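Local coordinates for protein MxaA (Stigmatella aurantiaca, PDB 4W4T) that serves as the terminal reductase domain of a hybrid polyketide synthase–peptide synthetase, using NADPH to release the myxalamid chain reductively, probably as a primary alcohol, at residues I42-A47 with T180-L185. Numbering follows the deposited sequence.
Sequences IALGKA and TRIKPL
Lys183 NZ is gripped by three carbonyl oxygens, those of Leu176, Ser140 and Arg181, the last belonging to a residue whose CA lies 4.0 Å from Ala47 CB. The Lys183 NZ to Arg181 O bond is 2.9 Å long and lies in the carbonyl plane, with a C=O...N angle of 155°; NZ thus folds back onto the carbonyl two residues earlier, while Leu176 and Ser140 tie the loop to helices 159-177 and 133-142. The CB of Arg181 points away from 42-47, and its guanidinium group forms a salt bridge with Asp144. In segment 42-47, Leu44 to Ala47 form a type II' turn, closed by Ala47 N to Leu44 O and with Gly45 at its first inner position. In this extended short-chain dehydrogenase, a Rossmann-type fold, residues 180-185 link helix 159-177 to the start of strand 185-188, an inner strand of the parallel sheet, away from the NADPH site, while 42-47 belong to the N-terminal loop that leads to the first strand, 57-61. Ile182 CG1 lies anti to the carbonyl carbon (chi1 -59°), and the further turn about CB-CG1 (chi2 -48°) swings CD1 toward the 44-47 turn; there CD1 sits between Leu44 CD2 at 3.5 Å and Ala47 CB at 3.6 Å, the Leu44 and Ile182 side chains crossing at about a right angle. With an alanine at Ile182 the CG1-CD1 arm is gone, and Leu44 and Ala47 are likely to face a gap. Ala47 CA also approaches Thr180 O at 3.3 Å, a CA-H...O contact, and the next residue, Leu48, adds backbone hydrogen bonds to Thr180 and Ile182.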
loop_
_atom_site.group_PDB
_atom_site.type_symbol
_atom_site.label_atom_id
_atom_site.label_comp_id
_atom_site.label_asym_id
_atom_site.label_seq_id
_atom_site.Cartn_x
_atom_site.Cartn_y
_atom_site.Cartn_z
ATOM N N ILE A 42 30.363 23.070 -0.287
ATOM C CA ILE A 42 29.182 23.821 -0.688
ATOM C C ILE A 42 29.138 25.094 0.146
ATOM O O ILE A 42 28.515 25.156 1.213
ATOM C CB ILE A 42 27.900 22.995 -0.538
ATOM C CG1 ILE A 42 28.017 21.724 -1.388
ATOM C CG2 ILE A 42 26.669 23.827 -0.929
ATOM C CD1 ILE A 42 26.868 20.760 -1.232
ATOM N N ALA A 43 29.847 26.105 -0.354
ATOM C CA ALA A 43 30.022 27.374 0.336
ATOM C C ALA A 43 30.313 28.449 -0.706
ATOM O O ALA A 43 30.491 28.137 -1.873
ATOM C CB ALA A 43 31.143 27.279 1.354
ATOM N N LEU A 44 30.347 29.709 -0.295
ATOM C CA LEU A 44 30.514 30.788 -1.256
ATOM C C LEU A 44 31.880 30.665 -1.940
ATOM O O LEU A 44 31.987 30.835 -3.153
ATOM C CB LEU A 44 30.359 32.160 -0.580
ATOM C CG LEU A 44 29.001 32.476 0.067
ATOM C CD1 LEU A 44 28.868 33.946 0.428
ATOM C CD2 LEU A 44 27.856 32.051 -0.835
ATOM N N GLY A 45 32.903 30.336 -1.158
ATOM C CA GLY A 45 34.252 30.203 -1.683
ATOM C C GLY A 45 34.637 31.407 -2.522
ATOM O O GLY A 45 34.515 32.543 -2.067
ATOM N N LYS A 46 35.055 31.146 -3.760
ATOM C CA LYS A 46 35.480 32.178 -4.699
ATOM C C LYS A 46 34.426 32.467 -5.757
ATOM O O LYS A 46 34.706 33.157 -6.733
ATOM C CB LYS A 46 36.779 31.765 -5.400
ATOM C CG LYS A 46 37.933 31.448 -4.466
ATOM C CD LYS A 46 38.431 32.699 -3.754
ATOM C CE LYS A 46 38.522 32.485 -2.246
ATOM N NZ LYS A 46 38.726 31.049 -1.882
ATOM N N ALA A 47 33.215 31.943 -5.580
ATOM C CA ALA A 47 32.186 32.120 -6.594
ATOM C C ALA A 47 31.872 33.603 -6.806
ATOM O O ALA A 47 31.992 34.407 -5.880
ATOM C CB ALA A 47 30.917 31.354 -6.214
ATOM N N THR A 180 30.515 28.302 -9.517
ATOM C CA THR A 180 30.840 29.328 -10.499
ATOM C C THR A 180 30.443 30.706 -9.996
ATOM O O THR A 180 31.295 31.560 -9.746
ATOM C CB THR A 180 30.138 29.062 -11.844
ATOM O OG1 THR A 180 30.486 27.755 -12.318
ATOM C CG2 THR A 180 30.556 30.098 -12.877
ATOM N N ARG A 181 29.141 30.915 -9.848
ATOM C CA ARG A 181 28.617 32.186 -9.359
ATOM C C ARG A 181 27.363 31.971 -8.516
ATOM O O ARG A 181 26.574 31.064 -8.776
ATOM C CB ARG A 181 28.322 33.133 -10.514
ATOM C CG ARG A 181 27.321 32.629 -11.540
ATOM C CD ARG A 181 27.245 33.660 -12.661
ATOM N NE ARG A 181 26.241 33.387 -13.673
ATOM C CZ ARG A 181 24.994 33.838 -13.609
ATOM N NH1 ARG A 181 24.615 34.555 -12.561
ATOM N NH2 ARG A 181 24.138 33.577 -14.584
ATOM N N ILE A 182 27.212 32.815 -7.504
ATOM C CA ILE A 182 26.141 32.684 -6.518
ATOM C C ILE A 182 24.756 32.843 -7.118
ATOM O O ILE A 182 24.501 33.759 -7.906
ATOM C CB ILE A 182 26.318 33.709 -5.381
ATOM C CG1 ILE A 182 27.662 33.495 -4.692
ATOM C CG2 ILE A 182 25.154 33.622 -4.366
ATOM C CD1 ILE A 182 27.924 32.042 -4.351
ATOM N N LYS A 183 23.856 31.932 -6.742
ATOM C CA LYS A 183 22.491 31.951 -7.227
ATOM C C LYS A 183 21.512 31.906 -6.054
ATOM O O LYS A 183 21.471 30.922 -5.314
ATOM C CB LYS A 183 22.233 30.773 -8.174
ATOM C CG LYS A 183 23.270 30.632 -9.279
ATOM C CD LYS A 183 23.032 29.386 -10.115
ATOM C CE LYS A 183 24.220 29.114 -11.084
ATOM N NZ LYS A 183 25.510 28.917 -10.355
ATOM N N PRO A 184 20.723 32.972 -5.880
ATOM C CA PRO A 184 19.697 32.909 -4.834
ATOM C C PRO A 184 18.774 31.712 -5.022
ATOM O O PRO A 184 18.461 31.288 -6.154
ATOM C CB PRO A 184 18.938 34.228 -5.005
ATOM C CG PRO A 184 19.981 35.163 -5.550
ATOM C CD PRO A 184 20.800 34.307 -6.495
ATOM N N LEU A 185 18.347 31.169 -3.890
ATOM C CA LEU A 185 17.554 29.961 -3.869
ATOM C C LEU A 185 16.224 30.185 -3.161
ATOM O O LEU A 185 16.190 30.570 -1.999
ATOM C CB LEU A 185 18.321 28.843 -3.177
ATOM C CG LEU A 185 17.444 27.636 -2.843
ATOM C CD1 LEU A 185 17.006 26.922 -4.119
ATOM C CD2 LEU A 185 18.181 26.709 -1.906
#